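Local coordinates for ThiJ/PfpI family protein (Francisella tularensis subsp. novicida, PDB 4P5P) that is a putative cysteine protease and virulence factor of the Hsp31-like DJ-1/PfpI family, to which glyoxalase III activity is generally assigned, at residues L5-S10 against D43-M48; I96-G101 against S116-I121; D107-A112 against G134-I139; G22-E27 against Q207-A212. All blocks are in the same frame, centred on the assembly; numbering follows the deposited sequence. Where two conformers were deposited one is given.

Reading from the N terminus, strand 2-8 comes first. Interaction 1 pairs it with strand 40-46, closing a loop that holds helix 26-35. Segment 22-27, at the start of that helix, later meets 207-212, so interaction 4 crosses interaction 1 and spans most of the chain. Interactions 2 and 3 are both nested inside the loop of interaction 4, and they cross each other: 96-101 meets 116-121 while 107-112 meets 134-139. Interaction 1 is complete before either opens. Strands 2-8 and 95-98 are neighbours, so interactions 1 and 2 share one sheet; Phe98 touches Phe108 and Ala137 of interaction 3, and Gly100 touches Trp24 and Glu27 of interaction 4.

Interaction 1: L5-S10 against D43-M48; sequences LMVTTS and DIVSIM
Val45 presses its CG2 methyl against Val7 and the backbone of Met6, at the middle of a pair of neighbouring parallel strands. Its chi1 of -63° sets CG1 anti to the carbonyl carbon, which puts CG2 in the crowded position between backbone N and carbonyl carbon, 3.8 Å from Val7 CG2 and 3.7 Å from Met6 O. Leu5 crosses Val45 at about a right angle, its CD1 meeting both Val45 methyls, CG1 and CG2, each at 4.0 Å. This face, made by Leu5, Val7 and Val45, is tightly filled, and Ile96 and Phe98 of the next strand continue it. Met6 and Ile44 occupy the other face, where helix 26-35 covers them through Leu28. In the backbone ladder the bonds from Met6 N to Asp43 O (176° at hydrogen) and from Val45 N to Met6 O are nearly straight, while that from Thr8 N to Val45 O is more bent.

Toward the C-terminal ends of the strands the pairing slackens. Ile47 N gives Thr8 O a weak bond, 3.1 Å long and bent to 134°. Thr8 OG1 turns to its own chain, donating to Thr9 O from above the carbonyl plane, and lies 3.3 Å from Ser46 CB. Beyond the strands, the hydroxyl of Ser10 accepts the amide of Met48 (OG to N 2.8 Å). Ser10 is partly exposed, and Met48, modelled in two conformers, is exposed. Two adjacent parallel strands joined through helix 26-35 make a beta-alpha-beta unit, the building block of the flavodoxin-like fold to which this protein belongs.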
loop_
_atom_site.group_PDB
_atom_site.type_symbol
_atom_site.label_atom_id
_atom_site.label_comp_id
_atom_site.label_asym_id
_atom_site.label_seq_id
_atom_site.Cartn_x
_atom_site.Cartn_y
_atom_site.Cartn_z
ATOM N N LEU A 5 -9.062 -0.697 -6.645
ATOM C CA LEU A 5 -9.113 -1.379 -5.350
ATOM C C LEU A 5 -7.966 -0.908 -4.461
ATOM O O LEU A 5 -6.807 -1.051 -4.824
ATOM C CB LEU A 5 -9.053 -2.896 -5.538
ATOM C CG LEU A 5 -9.217 -3.706 -4.250
ATOM C CD1 LEU A 5 -10.620 -3.562 -3.718
ATOM C CD2 LEU A 5 -8.868 -5.142 -4.503
ATOM N N MET A 6 -8.292 -0.361 -3.300
ATOM C CA MET A 6 -7.296 0.042 -2.320
ATOM C C MET A 6 -7.348 -0.955 -1.170
ATOM O O MET A 6 -8.437 -1.326 -0.711
ATOM C CB MET A 6 -7.543 1.473 -1.830
ATOM C CG MET A 6 -7.365 2.524 -2.918
ATOM S SD MET A 6 -7.341 4.207 -2.269
ATOM C CE MET A 6 -5.760 4.239 -1.440
ATOM N N VAL A 7 -6.167 -1.387 -0.733
ATOM C CA VAL A 7 -5.996 -2.443 0.250
ATOM C C VAL A 7 -5.202 -1.966 1.463
ATOM O O VAL A 7 -4.116 -1.406 1.330
ATOM C CB VAL A 7 -5.251 -3.654 -0.371
ATOM C CG1 VAL A 7 -5.106 -4.788 0.628
ATOM C CG2 VAL A 7 -5.974 -4.156 -1.605
ATOM N N THR A 8 -5.735 -2.230 2.657
ATOM C CA THR A 8 -5.064 -1.881 3.901
ATOM C C THR A 8 -4.705 -3.102 4.713
ATOM O O THR A 8 -5.301 -4.176 4.553
ATOM C CB THR A 8 -5.916 -1.004 4.825
ATOM O OG1 THR A 8 -6.893 -1.825 5.484
ATOM C CG2 THR A 8 -6.599 0.119 4.061
ATOM N N THR A 9 -3.730 -2.915 5.592
ATOM C CA THR A 9 -3.429 -3.876 6.631
ATOM C C THR A 9 -4.604 -4.062 7.599
ATOM O O THR A 9 -5.466 -3.190 7.713
ATOM C CB THR A 9 -2.174 -3.426 7.427
ATOM O OG1 THR A 9 -1.765 -4.454 8.328
ATOM C CG2 THR A 9 -2.462 -2.160 8.210
ATOM N N SER A 10 -4.593 -5.209 8.293
ATOM C CA SER A 10 -5.495 -5.499 9.412
ATOM C C SER A 10 -4.719 -5.719 10.717
ATOM O O SER A 10 -5.310 -6.001 11.770
ATOM C CB SER A 10 -6.345 -6.737 9.096
ATOM O OG SER A 10 -7.297 -6.442 8.086
ATOM N N ASP A 43 -12.924 1.323 -4.391
ATOM C CA ASP A 43 -13.391 0.437 -3.330
ATOM C C ASP A 43 -12.232 0.154 -2.395
ATOM O O ASP A 43 -11.100 0.063 -2.829
ATOM C CB ASP A 43 -13.947 -0.868 -3.899
ATOM C CG ASP A 43 -15.191 -0.657 -4.742
ATOM O OD1 ASP A 43 -15.920 0.332 -4.527
ATOM O OD2 ASP A 43 -15.463 -1.511 -5.610
ATOM N N ILE A 44 -12.531 0.034 -1.112
ATOM C CA ILE A 44 -11.530 -0.189 -0.080
ATOM C C ILE A 44 -11.773 -1.521 0.609
ATOM O O ILE A 44 -12.914 -1.844 0.946
ATOM C CB ILE A 44 -11.571 0.947 0.962
ATOM C CG1 ILE A 44 -11.246 2.288 0.295
ATOM C CG2 ILE A 44 -10.603 0.685 2.114
ATOM C CD1 ILE A 44 -11.599 3.501 1.143
ATOM N N VAL A 45 -10.702 -2.281 0.803
ATOM C CA VAL A 45 -10.741 -3.516 1.579
ATOM C C VAL A 45 -9.552 -3.593 2.516
ATOM O O VAL A 45 -8.554 -2.888 2.337
ATOM C CB VAL A 45 -10.736 -4.774 0.690
ATOM C CG1 VAL A 45 -11.980 -4.803 -0.180
ATOM C CG2 VAL A 45 -9.471 -4.851 -0.153
ATOM N N SER A 46 -9.661 -4.454 3.517
ATOM C CA SER A 46 -8.533 -4.788 4.364
ATOM C C SER A 46 -8.232 -6.265 4.238
ATOM O O SER A 46 -8.996 -7.015 3.648
ATOM C CB SER A 46 -8.818 -4.435 5.820
ATOM O OG SER A 46 -9.836 -5.259 6.368
ATOM N N ILE A 47 -7.114 -6.684 4.789
ATOM C CA ILE A 47 -6.747 -8.091 4.732
ATOM C C ILE A 47 -7.810 -8.972 5.384
ATOM O O ILE A 47 -8.250 -9.957 4.791
ATOM C CB ILE A 47 -5.394 -8.320 5.408
ATOM C CG1 ILE A 47 -4.277 -7.631 4.616
ATOM C CG2 ILE A 47 -5.092 -9.814 5.523
ATOM C CD1 ILE A 47 -4.108 -8.105 3.162
ATOM N N MET A 48 -8.238 -8.628 6.589
ATOM C CA MET A 48 -9.093 -9.529 7.362
ATOM C C MET A 48 -10.558 -9.114 7.315
ATOM O O MET A 48 -11.440 -9.886 7.681
ATOM C CB MET A 48 -8.630 -9.594 8.819
ATOM C CG MET A 48 -7.309 -10.327 9.039
ATOM S SD MET A 48 -7.322 -12.079 8.605
ATOM C CE MET A 48 -8.766 -12.654 9.487
#

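Interaction 2: I96-G101 against S116-I121; sequences IIFAGG and SKVLDI
Lys117, Val118 and Ile121 meet Ile96 and Phe98 from a helix turn whose shorter backbone bond runs from Asp120 N to Ser116 O, 3.0 Å. Next in line is Ile121 N to Lys117 O, and no hydrogen bond joins the two segments. The contact belongs to a beta-alpha-beta crossover of the flavodoxin-like fold: strand 95-98 leads through helix 112-123 to its parallel neighbour 127-130, and Ile128 of that strand touches Ile96, Val118 and Ile121. The axes of the strand and helix segments come no nearer than 10.0 Å, at 134°, and the contacts across that interval are made by side chains. Ile96 does most of the work with its two branches. CG1 lies anti to the backbone N (chi1 -171°), and its terminal CD1 comes 4.2 Å from CB of Lys117. The other branch, CG2, touches Ile121 CG1 at 3.9 Å. Beyond CB, Lys117 leads away, and its NZ bonds with Asn113 OD1. Past the strand the chain enters the glycine pair Gly100-Gly101, where Gly101 N bonds a sulfinate oxygen of the modified Cys132. Back in the core, Phe98 presents the edge of its ring: the CG2 methyl of Val118 lies near the ring plane, 3.6 Å from both CE2 and CZ.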
loop_
_atom_site.group_PDB
_atom_site.type_symbol
_atom_site.label_atom_id
_atom_site.label_comp_id
_atom_site.label_asym_id
_atom_site.label_seq_id
_atom_site.Cartn_x
_atom_site.Cartn_y
_atom_site.Cartn_z
ATOM N N ILE A 96 -4.881 -2.097 -8.460
ATOM C CA ILE A 96 -4.853 -2.491 -7.063
ATOM C C ILE A 96 -3.747 -1.670 -6.397
ATOM O O ILE A 96 -2.609 -1.611 -6.901
ATOM C CB ILE A 96 -4.657 -4.031 -6.897
ATOM C CG1 ILE A 96 -4.847 -4.448 -5.430
ATOM C CG2 ILE A 96 -3.323 -4.511 -7.450
ATOM C CD1 ILE A 96 -4.986 -5.957 -5.225
ATOM N N ILE A 97 -4.108 -1.013 -5.303
ATOM C CA ILE A 97 -3.243 -0.053 -4.608
ATOM C C ILE A 97 -3.091 -0.465 -3.142
ATOM O O ILE A 97 -4.086 -0.591 -2.446
ATOM C CB ILE A 97 -3.812 1.392 -4.687
ATOM C CG1 ILE A 97 -4.102 1.788 -6.147
ATOM C CG2 ILE A 97 -2.864 2.369 -4.011
ATOM C CD1 ILE A 97 -2.930 1.688 -7.087
ATOM N N PHE A 98 -1.853 -0.638 -2.681
ATOM C CA PHE A 98 -1.561 -1.028 -1.302
ATOM C C PHE A 98 -1.078 0.142 -0.453
ATOM O O PHE A 98 -0.008 0.685 -0.693
ATOM C CB PHE A 98 -0.516 -2.130 -1.288
ATOM C CG PHE A 98 -0.976 -3.371 -1.974
ATOM C CD1 PHE A 98 -1.739 -4.295 -1.293
ATOM C CD2 PHE A 98 -0.672 -3.613 -3.300
ATOM C CE1 PHE A 98 -2.204 -5.427 -1.922
ATOM C CE2 PHE A 98 -1.132 -4.761 -3.939
ATOM C CZ PHE A 98 -1.892 -5.666 -3.240
ATOM N N ALA A 99 -1.881 0.512 0.538
ATOM C CA ALA A 99 -1.531 1.560 1.482
ATOM C C ALA A 99 -0.506 1.016 2.477
ATOM O O ALA A 99 -0.366 -0.191 2.623
ATOM C CB ALA A 99 -2.778 2.050 2.207
ATOM N N GLY A 100 0.208 1.909 3.160
ATOM C CA GLY A 100 1.231 1.509 4.110
ATOM C C GLY A 100 0.821 1.632 5.567
ATOM O O GLY A 100 -0.357 1.500 5.906
ATOM N N GLY A 101 1.794 1.947 6.419
ATOM C CA GLY A 101 1.675 1.740 7.850
ATOM C C GLY A 101 2.452 0.484 8.207
ATOM O O GLY A 101 2.529 -0.460 7.422
ATOM N N SER A 116 -2.255 -13.733 -5.642
ATOM C CA SER A 116 -3.070 -14.093 -6.801
ATOM C C SER A 116 -3.727 -12.863 -7.442
ATOM O O SER A 116 -3.812 -12.774 -8.669
ATOM C CB SER A 116 -4.139 -15.133 -6.432
ATOM O OG SER A 116 -5.032 -14.679 -5.446
ATOM N N LYS A 117 -4.137 -11.885 -6.639
ATOM C CA LYS A 117 -4.841 -10.747 -7.218
ATOM C C LYS A 117 -3.885 -9.786 -7.906
ATOM O O LYS A 117 -4.237 -9.198 -8.936
ATOM C CB LYS A 117 -5.674 -10.035 -6.144
ATOM C CG LYS A 117 -6.859 -10.911 -5.716
ATOM C CD LYS A 117 -7.665 -10.352 -4.551
ATOM C CE LYS A 117 -9.000 -11.097 -4.372
ATOM N NZ LYS A 117 -8.861 -12.580 -4.258
ATOM N N VAL A 118 -2.685 -9.629 -7.359
ATOM C CA VAL A 118 -1.669 -8.809 -8.043
ATOM C C VAL A 118 -1.326 -9.464 -9.382
ATOM O O VAL A 118 -1.235 -8.767 -10.392
ATOM C CB VAL A 118 -0.404 -8.613 -7.182
ATOM C CG1 VAL A 118 0.722 -7.951 -7.994
ATOM C CG2 VAL A 118 -0.716 -7.744 -5.968
ATOM N N LEU A 119 -1.167 -10.796 -9.403
ATOM C CA LEU A 119 -0.937 -11.505 -10.670
ATOM C C LEU A 119 -2.033 -11.246 -11.686
ATOM O O LEU A 119 -1.761 -11.075 -12.871
ATOM C CB LEU A 119 -0.835 -13.022 -10.453
ATOM C CG LEU A 119 0.469 -13.524 -9.883
ATOM C CD1 LEU A 119 0.309 -14.993 -9.558
ATOM C CD2 LEU A 119 1.630 -13.308 -10.871
ATOM N N ASP A 120 -3.280 -11.233 -11.235
ATOM C CA ASP A 120 -4.380 -11.022 -12.154
ATOM C C ASP A 120 -4.307 -9.627 -12.786
ATOM O O ASP A 120 -4.435 -9.475 -14.000
ATOM C CB ASP A 120 -5.716 -11.226 -11.433
ATOM C CG ASP A 120 -6.893 -11.223 -12.383
ATOM O OD1 ASP A 120 -7.287 -10.119 -12.816
ATOM O OD2 ASP A 120 -7.419 -12.322 -12.688
ATOM N N ILE A 121 -4.084 -8.611 -11.963
ATOM C CA ILE A 121 -3.954 -7.248 -12.467
ATOM C C ILE A 121 -2.734 -7.109 -13.396
ATOM O O ILE A 121 -2.810 -6.505 -14.478
ATOM C CB ILE A 121 -3.844 -6.252 -11.301
ATOM C CG1 ILE A 121 -5.111 -6.282 -10.434
ATOM C CG2 ILE A 121 -3.591 -4.844 -11.828
ATOM C CD1 ILE A 121 -6.377 -5.842 -11.147
#

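Interaction 3: D107-A112 against G134-I139; sequences DFPNNA and GVAALI
Phe108 turns its side chain toward 134-139 and meets Gly134, Ala136 and Ala137. Its CB packs on Ala136 CB, while CD2 on the ring has two partners: Gly134 O, which lies in the ring plane at the edge, 3.7 Å away, and the CB methyl of Ala137, also at 3.7 Å. A type I turn runs from Phe108 to Asn111, closed by Asn111 N to Phe108 O. A water lies 2.7 Å from both Phe108 O and Ala137 O. Pro109 follows, its CA 3.5 Å from Ala136 O in a CH...O contact and its CG against Ala136 CB at 4.3 Å. A second water donates to Pro109 O at 3.0 Å and to Ala137 O at 2.9 Å. Pro109 O is also bonded by Asn140 ND2 and His115 NE2, so several donors share it. Asn111 N-caps helix 112-123 through OD1 to Ile114 N. Lying just after strand 127-130 and modified Cys132, 134-139 is consistent with the segment following the nucleophile elbow of DJ-1/PfpI proteins. This irregular, helically wound segment has the 107-112 turn against one flank, while Val135 and Leu138 lean on strands 127-130 and 203-206 and Ile139 packs on helix 176-182.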
loop_
_atom_site.group_PDB
_atom_site.type_symbol
_atom_site.label_atom_id
_atom_site.label_comp_id
_atom_site.label_asym_id
_atom_site.label_seq_id
_atom_site.Cartn_x
_atom_site.Cartn_y
_atom_site.Cartn_z
ATOM N N ASP A 107 1.242 -8.663 7.816
ATOM C CA ASP A 107 0.179 -9.394 7.108
ATOM C C ASP A 107 0.113 -9.197 5.594
ATOM O O ASP A 107 -0.705 -9.840 4.941
ATOM C CB ASP A 107 -1.210 -9.102 7.726
ATOM C CG ASP A 107 -1.689 -7.666 7.568
ATOM O OD1 ASP A 107 -0.945 -6.790 7.099
ATOM O OD2 ASP A 107 -2.857 -7.419 7.951
ATOM N N PHE A 108 1.007 -8.406 5.005
ATOM C CA PHE A 108 1.051 -8.329 3.541
ATOM C C PHE A 108 1.950 -9.372 2.853
ATOM O O PHE A 108 1.549 -9.926 1.834
ATOM C CB PHE A 108 1.517 -6.940 3.080
ATOM C CG PHE A 108 0.427 -5.887 2.990
ATOM C CD1 PHE A 108 -0.825 -6.067 3.555
ATOM C CD2 PHE A 108 0.690 -4.690 2.329
ATOM C CE1 PHE A 108 -1.801 -5.089 3.430
ATOM C CE2 PHE A 108 -0.259 -3.723 2.218
ATOM C CZ PHE A 108 -1.513 -3.909 2.755
ATOM N N PRO A 109 3.179 -9.603 3.367
ATOM C CA PRO A 109 4.154 -10.351 2.549
ATOM C C PRO A 109 3.718 -11.743 2.107
ATOM O O PRO A 109 4.058 -12.184 1.010
ATOM C CB PRO A 109 5.373 -10.486 3.473
ATOM C CG PRO A 109 5.250 -9.428 4.463
ATOM C CD PRO A 109 3.779 -9.127 4.626
ATOM N N ASN A 110 3.000 -12.441 2.974
ATOM C CA ASN A 110 2.713 -13.850 2.719
ATOM C C ASN A 110 1.232 -14.094 2.430
ATOM O O ASN A 110 0.774 -15.232 2.396
ATOM C CB ASN A 110 3.217 -14.664 3.902
ATOM C CG ASN A 110 4.735 -14.561 4.053
ATOM O OD1 ASN A 110 5.464 -14.734 3.088
ATOM N ND2 ASN A 110 5.204 -14.172 5.232
ATOM N N ASN A 111 0.490 -13.024 2.151
ATOM C CA ASN A 111 -0.937 -13.160 1.906
ATOM C C ASN A 111 -1.223 -13.755 0.527
ATOM O O ASN A 111 -0.853 -13.168 -0.492
ATOM C CB ASN A 111 -1.628 -11.807 2.031
ATOM C CG ASN A 111 -3.129 -11.927 1.968
ATOM O OD1 ASN A 111 -3.713 -11.952 0.883
ATOM N ND2 ASN A 111 -3.768 -12.029 3.135
ATOM N N ALA A 112 -1.902 -14.902 0.490
ATOM C CA ALA A 112 -2.170 -15.591 -0.770
ATOM C C ALA A 112 -3.063 -14.781 -1.701
ATOM O O ALA A 112 -2.885 -14.806 -2.912
ATOM C CB ALA A 112 -2.788 -16.923 -0.498
ATOM N N GLY A 134 3.704 -0.565 2.547
ATOM C CA GLY A 134 2.780 -1.276 1.675
ATOM C C GLY A 134 3.476 -2.025 0.548
ATOM O O GLY A 134 2.937 -2.980 -0.008
ATOM N N VAL A 135 4.685 -1.596 0.197
ATOM C CA VAL A 135 5.446 -2.264 -0.846
ATOM C C VAL A 135 5.789 -3.707 -0.411
ATOM O O VAL A 135 6.111 -4.551 -1.251
ATOM C CB VAL A 135 6.730 -1.444 -1.205
ATOM C CG1 VAL A 135 7.467 -2.080 -2.376
ATOM C CG2 VAL A 135 6.344 -0.000 -1.552
ATOM N N ALA A 136 5.657 -4.007 0.885
ATOM C CA ALA A 136 5.804 -5.395 1.369
ATOM C C ALA A 136 4.845 -6.353 0.653
ATOM O O ALA A 136 5.096 -7.561 0.574
ATOM C CB ALA A 136 5.575 -5.463 2.874
ATOM N N ALA A 137 3.737 -5.818 0.147
ATOM C CA ALA A 137 2.783 -6.622 -0.627
ATOM C C ALA A 137 3.393 -7.252 -1.867
ATOM O O ALA A 137 2.904 -8.273 -2.340
ATOM C CB ALA A 137 1.589 -5.786 -1.053
ATOM N N LEU A 138 4.440 -6.641 -2.415
ATOM C CA LEU A 138 4.958 -7.052 -3.729
ATOM C C LEU A 138 6.167 -7.966 -3.679
ATOM O O LEU A 138 6.541 -8.557 -4.690
ATOM C CB LEU A 138 5.308 -5.818 -4.560
ATOM C CG LEU A 138 4.224 -4.751 -4.693
ATOM C CD1 LEU A 138 4.715 -3.636 -5.605
ATOM C CD2 LEU A 138 2.919 -5.346 -5.223
ATOM N N ILE A 139 6.786 -8.078 -2.511
ATOM C CA ILE A 139 8.049 -8.820 -2.383
ATOM C C ILE A 139 7.977 -10.255 -2.935
ATOM O O ILE A 139 8.874 -10.688 -3.652
ATOM C CB ILE A 139 8.486 -8.888 -0.921
ATOM C CG1 ILE A 139 8.744 -7.484 -0.353
ATOM C CG2 ILE A 139 9.759 -9.703 -0.767
ATOM C CD1 ILE A 139 8.766 -7.484 1.157
HETATM O O HOH W 1 2.364 -10.376 -0.683
HETATM O O HOH W 2 4.285 -10.632 -1.522
#

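Interaction 4: G22-E27 against Q207-A212; sequences GLWLSE and QNPQSA
Trp24 and Pro209 make the CH-pi part of this contact. Pro209 CG stands over one face of the indole, 3.9 Å from the centroid of the five-membered ring and 19° off its normal. It sits 3.7 Å above the indole plane, offset toward the rim, and CB of the same proline lies 3.7 Å from Trp24 NE1.

The polar approach comes from Glu27. Its CG lies anti to the carbonyl carbon (chi1 -70°), and the chain runs extended from there, bringing OE1 to 3.3 Å from both CA and CG of Pro209. Pro209 N is equally near but has no hydrogen to give.

A water supplies the bridging hydrogen bonds, lying 2.7 Å from Ser26 OG and donating to Pro209 O at 2.8 Å. Within 207-212, Ser211 OG donates to Asn208 OD1 at 2.6 Å, from well above the plane of the amide carbonyl. Asn208 ND2 also bonds Glu162 and Gln194, and Ser211 OG bonds Tyr196 N.

No direct hydrogen bond links the two segments, which meet through C-H groups packed on an indole face and a carboxylate oxygen, and through one water. Glu27 OE1 thus meets Pro209 through C-H groups, and it ends close to a sulfinate oxygen of the modified Cys132, which places this contact beside that cysteine.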
loop_
_atom_site.group_PDB
_atom_site.type_symbol
_atom_site.label_atom_id
_atom_site.label_comp_id
_atom_site.label_asym_id
_atom_site.label_seq_id
_atom_site.Cartn_x
_atom_site.Cartn_y
_atom_site.Cartn_z
ATOM N N GLY A 22 -0.821 -0.115 12.559
ATOM C CA GLY A 22 -1.823 -0.431 11.569
ATOM C C GLY A 22 -1.570 0.357 10.312
ATOM O O GLY A 22 -0.432 0.477 9.881
ATOM N N LEU A 23 -2.641 0.892 9.746
ATOM C CA LEU A 23 -2.600 1.738 8.567
ATOM C C LEU A 23 -2.050 3.127 8.866
ATOM O O LEU A 23 -2.387 3.720 9.892
ATOM C CB LEU A 23 -4.010 1.866 7.991
ATOM C CG LEU A 23 -4.276 2.948 6.945
ATOM C CD1 LEU A 23 -3.646 2.594 5.611
ATOM C CD2 LEU A 23 -5.775 3.138 6.799
ATOM N N TRP A 24 -1.224 3.643 7.951
ATOM C CA TRP A 24 -0.850 5.059 7.989
ATOM C C TRP A 24 -1.953 5.819 7.260
ATOM O O TRP A 24 -2.035 5.771 6.033
ATOM C CB TRP A 24 0.513 5.319 7.342
ATOM C CG TRP A 24 1.016 6.686 7.717
ATOM C CD1 TRP A 24 0.743 7.863 7.087
ATOM C CD2 TRP A 24 1.822 7.013 8.851
ATOM N NE1 TRP A 24 1.343 8.909 7.758
ATOM C CE2 TRP A 24 2.011 8.406 8.844
ATOM C CE3 TRP A 24 2.399 6.259 9.875
ATOM C CZ2 TRP A 24 2.766 9.055 9.818
ATOM C CZ3 TRP A 24 3.141 6.907 10.837
ATOM C CH2 TRP A 24 3.315 8.285 10.802
ATOM N N LEU A 25 -2.829 6.482 8.012
ATOM C CA LEU A 25 -4.116 6.899 7.453
ATOM C C LEU A 25 -4.037 7.721 6.172
ATOM O O LEU A 25 -4.792 7.470 5.242
ATOM C CB LEU A 25 -4.908 7.680 8.494
ATOM C CG LEU A 25 -6.346 8.031 8.102
ATOM C CD1 LEU A 25 -7.140 6.781 7.700
ATOM C CD2 LEU A 25 -7.040 8.772 9.215
ATOM N N SER A 26 -3.115 8.677 6.091
ATOM C CA SER A 26 -3.076 9.533 4.911
ATOM C C SER A 26 -2.655 8.788 3.639
ATOM O O SER A 26 -2.873 9.292 2.554
ATOM C CB SER A 26 -2.143 10.729 5.138
ATOM O OG SER A 26 -0.808 10.313 5.373
ATOM N N GLU A 27 -2.051 7.608 3.765
ATOM C CA GLU A 27 -1.713 6.821 2.584
ATOM C C GLU A 27 -2.929 6.120 1.986
ATOM O O GLU A 27 -2.862 5.623 0.863
ATOM C CB GLU A 27 -0.618 5.815 2.922
ATOM C CG GLU A 27 0.705 6.553 3.157
ATOM C CD GLU A 27 1.825 5.707 3.675
ATOM O OE1 GLU A 27 2.890 6.284 3.973
ATOM O OE2 GLU A 27 1.665 4.491 3.798
ATOM N N GLN A 207 7.852 6.005 -1.612
ATOM C CA GLN A 207 8.769 5.758 -0.509
ATOM C C GLN A 207 8.180 5.947 0.894
ATOM O O GLN A 207 8.492 5.177 1.791
ATOM C CB GLN A 207 9.981 6.671 -0.677
ATOM C CG GLN A 207 11.080 6.450 0.337
ATOM C CD GLN A 207 12.305 7.273 0.015
ATOM O OE1 GLN A 207 12.588 7.542 -1.152
ATOM N NE2 GLN A 207 13.034 7.684 1.045
ATOM N N ASN A 208 7.336 6.961 1.075
ATOM C CA ASN A 208 7.004 7.452 2.408
ATOM C C ASN A 208 5.685 8.235 2.373
ATOM O O ASN A 208 5.121 8.440 1.306
ATOM C CB ASN A 208 8.172 8.302 2.929
ATOM C CG ASN A 208 8.590 9.362 1.945
ATOM O OD1 ASN A 208 7.752 9.931 1.247
ATOM N ND2 ASN A 208 9.905 9.621 1.856
ATOM N N PRO A 209 5.160 8.637 3.544
ATOM C CA PRO A 209 3.890 9.364 3.529
ATOM C C PRO A 209 3.988 10.655 2.723
ATOM O O PRO A 209 2.987 11.111 2.157
ATOM C CB PRO A 209 3.638 9.652 5.010
ATOM C CG PRO A 209 4.396 8.609 5.735
ATOM C CD PRO A 209 5.616 8.365 4.917
ATOM N N GLN A 210 5.193 11.224 2.667
ATOM C CA GLN A 210 5.410 12.476 1.956
ATOM C C GLN A 210 5.338 12.295 0.444
ATOM O O GLN A 210 5.371 13.275 -0.301
ATOM C CB GLN A 210 6.758 13.084 2.343
ATOM C CG GLN A 210 6.866 13.458 3.811
ATOM C CD GLN A 210 7.120 12.277 4.739
ATOM O OE1 GLN A 210 7.467 11.180 4.300
ATOM N NE2 GLN A 210 6.926 12.501 6.040
ATOM N N SER A 211 5.247 11.045 -0.005
ATOM C CA SER A 211 5.171 10.719 -1.425
ATOM C C SER A 211 3.749 10.499 -1.914
ATOM O O SER A 211 3.548 10.230 -3.100
ATOM C CB SER A 211 5.959 9.441 -1.729
ATOM O OG SER A 211 7.290 9.513 -1.278
ATOM N N ALA A 212 2.772 10.607 -1.016
ATOM C CA ALA A 212 1.412 10.183 -1.328
ATOM C C ALA A 212 0.785 10.940 -2.504
ATOM O O ALA A 212 0.077 10.347 -3.326
ATOM C CB ALA A 212 0.533 10.335 -0.092
HETATM O O HOH W 3 0.532 11.541 3.337
#